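Suppressor of fused homolog (Drosophila melanogaster, PDB 6LPH) probably binds and sequesters transcription factors in Hedgehog signalling, and is captured here as its N-terminal part with a bound peptide of Fused. Local coordinates at residues P33-V38 and Y54-N59. Numbering follows the deposited sequence.
Sequences PNPLQV and YISMYN
Val-38 and Ile-55 close the tight end of an antiparallel pair at this chain's own edge of the mixed sheet in this N-terminal SUFU part: Val-38 N donates to Ile-55 O and Ile-55 N to Val-38 O, each at 2.9 Å. Gln-37 faces Ser-56 in a non-hydrogen-bonded pair, and the side chains join instead. With CG anti to its carbonyl carbon (chi1 -58°), Gln-37 reaches over and NE2 donates to Ser-56 OG at 2.8 Å, roughly in the amide plane. The amide runs nearly parallel to the Tyr-54 ring, while Gln-37 OE1 is hydrogen-bonded to a polar side chain of the bound peptide, whose strand extends the sheet beyond 36-38. An alanine here would probably leave Ser-56 OG and the peptide's polar side chain without their amide partner. On the other face, Met-57 CE lies 3.7 Å from Leu-36 CB, and both side chains touch Pro-128. Toward Pro-35 the strands spread: beyond the bond from Met-57 N to Leu-36 O, a water bridges them, accepting from Leu-36 N and donating to Met-57 O at 2.7 Å. Past it, Pro-35 CB sits over one face of the Tyr-58 ring, 4.0 Å from its centroid.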
ATOM      1  N   PRO A  33      -6.000   9.129 -15.825  1.00 19.33           N
ATOM      2  CA  PRO A  33      -5.138   8.396 -16.759  1.00 20.35           C
ATOM      3  C   PRO A  33      -3.632   8.624 -16.523  1.00 19.71           C
ATOM      4  O   PRO A  33      -2.821   7.851 -17.034  1.00 20.41           O
ATOM      5  CB  PRO A  33      -5.571   8.947 -18.136  1.00 21.84           C
ATOM      6  CG  PRO A  33      -6.076  10.345 -17.844  1.00 20.82           C
ATOM      7  CD  PRO A  33      -6.719  10.245 -16.487  1.00 20.60           C
ATOM      8  N   ASN A  34      -3.261   9.655 -15.763  1.00 17.04           N
ATOM      9  CA  ASN A  34      -1.846  10.005 -15.636  1.00 18.16           C
ATOM     10  C   ASN A  34      -1.505  10.380 -14.184  1.00 17.87           C
ATOM     11  O   ASN A  34      -1.201  11.537 -13.889  1.00 18.05           O
ATOM     12  CB  ASN A  34      -1.476  11.107 -16.650  1.00 21.76           C
ATOM     13  CG  ASN A  34       0.028  11.378 -16.728  1.00 23.18           C
ATOM     14  OD1 ASN A  34       0.866  10.509 -16.460  1.00 22.75           O
ATOM     15  ND2 ASN A  34       0.372  12.604 -17.096  1.00 28.39           N
ATOM     16  N   PRO A  35      -1.559   9.380 -13.277  1.00 17.19           N
ATOM     17  CA  PRO A  35      -1.317   9.637 -11.866  1.00 16.57           C
ATOM     18  C   PRO A  35       0.152   9.970 -11.636  1.00 16.52           C
ATOM     19  O   PRO A  35       1.017   9.621 -12.475  1.00 17.09           O
ATOM     20  CB  PRO A  35      -1.642   8.289 -11.203  1.00 17.15           C
ATOM     21  CG  PRO A  35      -1.352   7.263 -12.280  1.00 16.60           C
ATOM     22  CD  PRO A  35      -1.797   7.941 -13.545  1.00 17.98           C
ATOM     23  N   LEU A  36       0.416  10.680 -10.543  1.00 14.31           N
ATOM     24  CA  LEU A  36       1.760  10.784 -10.012  1.00 15.58           C
ATOM     25  C   LEU A  36       2.300   9.397  -9.665  1.00 14.60           C
ATOM     26  O   LEU A  36       1.560   8.554  -9.164  1.00 13.55           O
ATOM     27  CB  LEU A  36       1.721  11.592  -8.716  1.00 16.10           C
ATOM     28  CG  LEU A  36       2.093  13.070  -8.576  1.00 22.11           C
ATOM     29  CD1 LEU A  36       2.393  13.795  -9.879  1.00 18.49           C
ATOM     30  CD2 LEU A  36       1.076  13.792  -7.710  1.00 24.26           C
ATOM     31  N   GLN A  37       3.591   9.185  -9.914  1.00 14.51           N
ATOM     32  CA  GLN A  37       4.290   8.016  -9.410  1.00 14.86           C
ATOM     33  C   GLN A  37       5.526   8.412  -8.627  1.00 15.06           C
ATOM     34  O   GLN A  37       6.199   9.372  -8.965  1.00 16.16           O
ATOM     35  CB  GLN A  37       4.722   7.098 -10.534  1.00 15.55           C
ATOM     36  CG  GLN A  37       3.576   6.600 -11.398  1.00 13.96           C
ATOM     37  CD  GLN A  37       3.989   5.444 -12.280  1.00 15.69           C
ATOM     38  OE1 GLN A  37       4.857   5.575 -13.174  1.00 15.78           O
ATOM     39  NE2 GLN A  37       3.382   4.304 -12.039  1.00 13.59           N
ATOM     40  N   VAL A  38       5.828   7.652  -7.587  1.00 14.14           N
ATOM     41  CA  VAL A  38       7.155   7.702  -6.989  1.00 14.25           C
ATOM     42  C   VAL A  38       7.973   6.670  -7.770  1.00 14.87           C
ATOM     43  O   VAL A  38       7.630   5.486  -7.812  1.00 16.17           O
ATOM     44  CB  VAL A  38       7.131   7.411  -5.468  1.00 15.87           C
ATOM     45  CG1 VAL A  38       8.555   7.371  -4.901  1.00 17.66           C
ATOM     46  CG2 VAL A  38       6.352   8.494  -4.727  1.00 16.52           C
ATOM     47  N   TYR A  54       8.245   1.456  -9.276  1.00 11.36           N
ATOM     48  CA  TYR A  54       7.268   2.567  -9.294  1.00 12.10           C
ATOM     49  C   TYR A  54       6.215   2.325  -8.205  1.00 11.91           C
ATOM     50  O   TYR A  54       5.925   1.175  -7.877  1.00 12.04           O
ATOM     51  CB  TYR A  54       6.488   2.670 -10.646  1.00 11.36           C
ATOM     52  CG  TYR A  54       7.335   2.546 -11.895  1.00 13.59           C
ATOM     53  CD1 TYR A  54       7.390   1.332 -12.607  1.00 14.68           C
ATOM     54  CD2 TYR A  54       8.105   3.616 -12.339  1.00 14.38           C
ATOM     55  CE1 TYR A  54       8.187   1.196 -13.746  1.00 17.93           C
ATOM     56  CE2 TYR A  54       8.915   3.502 -13.457  1.00 18.51           C
ATOM     57  CZ  TYR A  54       8.944   2.290 -14.154  1.00 21.67           C
ATOM     58  OH  TYR A  54       9.734   2.173 -15.264  1.00 27.95           O
ATOM     59  N   ILE A  55       5.637   3.413  -7.682  1.00 10.53           N
ATOM     60  CA  ILE A  55       4.442   3.373  -6.844  1.00  9.92           C
ATOM     61  C   ILE A  55       3.491   4.425  -7.394  1.00 10.63           C
ATOM     62  O   ILE A  55       3.800   5.619  -7.397  1.00 12.39           O
ATOM     63  CB  ILE A  55       4.770   3.600  -5.354  1.00 10.58           C
ATOM     64  CG1 ILE A  55       5.638   2.420  -4.891  1.00 12.77           C
ATOM     65  CG2 ILE A  55       3.486   3.705  -4.497  1.00  9.48           C
ATOM     66  CD1 ILE A  55       6.664   2.785  -3.881  1.00 18.52           C
ATOM     67  N   SER A  56       2.355   3.981  -7.911  1.00  9.91           N
ATOM     68  CA  SER A  56       1.335   4.926  -8.357  1.00 10.18           C
ATOM     69  C   SER A  56       0.537   5.446  -7.170  1.00 10.09           C
ATOM     70  O   SER A  56       0.297   4.724  -6.210  1.00 10.10           O
ATOM     71  CB  SER A  56       0.352   4.258  -9.318  1.00 11.17           C
ATOM     72  OG  SER A  56       0.956   4.085 -10.583  1.00 14.33           O
ATOM     73  N   MET A  57       0.065   6.681  -7.276  1.00 10.00           N
ATOM     74  CA  MET A  57      -0.744   7.285  -6.196  1.00 11.30           C
ATOM     75  C   MET A  57      -2.018   7.831  -6.806  1.00 13.41           C
ATOM     76  O   MET A  57      -1.951   8.606  -7.769  1.00 16.33           O
ATOM     77  CB  MET A  57       0.057   8.414  -5.534  1.00 12.19           C
ATOM     78  CG  MET A  57       1.460   7.969  -5.104  1.00 13.07           C
ATOM     79  SD  MET A  57       2.256   9.232  -4.055  1.00 17.06           S
ATOM     80  CE  MET A  57       2.738  10.400  -5.321  1.00 18.21           C
ATOM     81  N   TYR A  58      -3.177   7.409  -6.289  1.00 12.57           N
ATOM     82  CA  TYR A  58      -4.446   7.894  -6.810  1.00 13.51           C
ATOM     83  C   TYR A  58      -5.254   8.553  -5.702  1.00 13.28           C
ATOM     84  O   TYR A  58      -5.105   8.206  -4.539  1.00 11.86           O
ATOM     85  CB  TYR A  58      -5.276   6.721  -7.369  1.00 12.99           C
ATOM     86  CG  TYR A  58      -4.767   6.137  -8.660  1.00 13.23           C
ATOM     87  CD1 TYR A  58      -3.881   5.033  -8.663  1.00 15.17           C
ATOM     88  CD2 TYR A  58      -5.162   6.678  -9.886  1.00 13.91           C
ATOM     89  CE1 TYR A  58      -3.406   4.497  -9.854  1.00 14.54           C
ATOM     90  CE2 TYR A  58      -4.722   6.123 -11.091  1.00 14.00           C
ATOM     91  CZ  TYR A  58      -3.853   5.043 -11.075  1.00 15.68           C
ATOM     92  OH  TYR A  58      -3.404   4.529 -12.273  1.00 16.55           O
ATOM     93  N   ASN A  59      -6.113   9.493  -6.086  1.00 14.12           N
ATOM     94  CA  ASN A  59      -7.140  10.005  -5.190  1.00 14.73           C
ATOM     95  C   ASN A  59      -8.385   9.183  -5.355  1.00 14.67           C
ATOM     96  O   ASN A  59      -8.822   8.945  -6.490  1.00 19.57           O
ATOM     97  CB  ASN A  59      -7.501  11.461  -5.528  1.00 17.16           C
ATOM     98  CG  ASN A  59      -8.529  12.034  -4.561  1.00 19.14           C
ATOM     99  OD1 ASN A  59      -8.239  12.201  -3.391  1.00 27.26           O
ATOM    100  ND2 ASN A  59      -9.730  12.316  -5.041  1.00 20.46           N
TER
HETATM  101  O   HOH W   1      -1.796  11.216  -8.594  1.00 19.49           O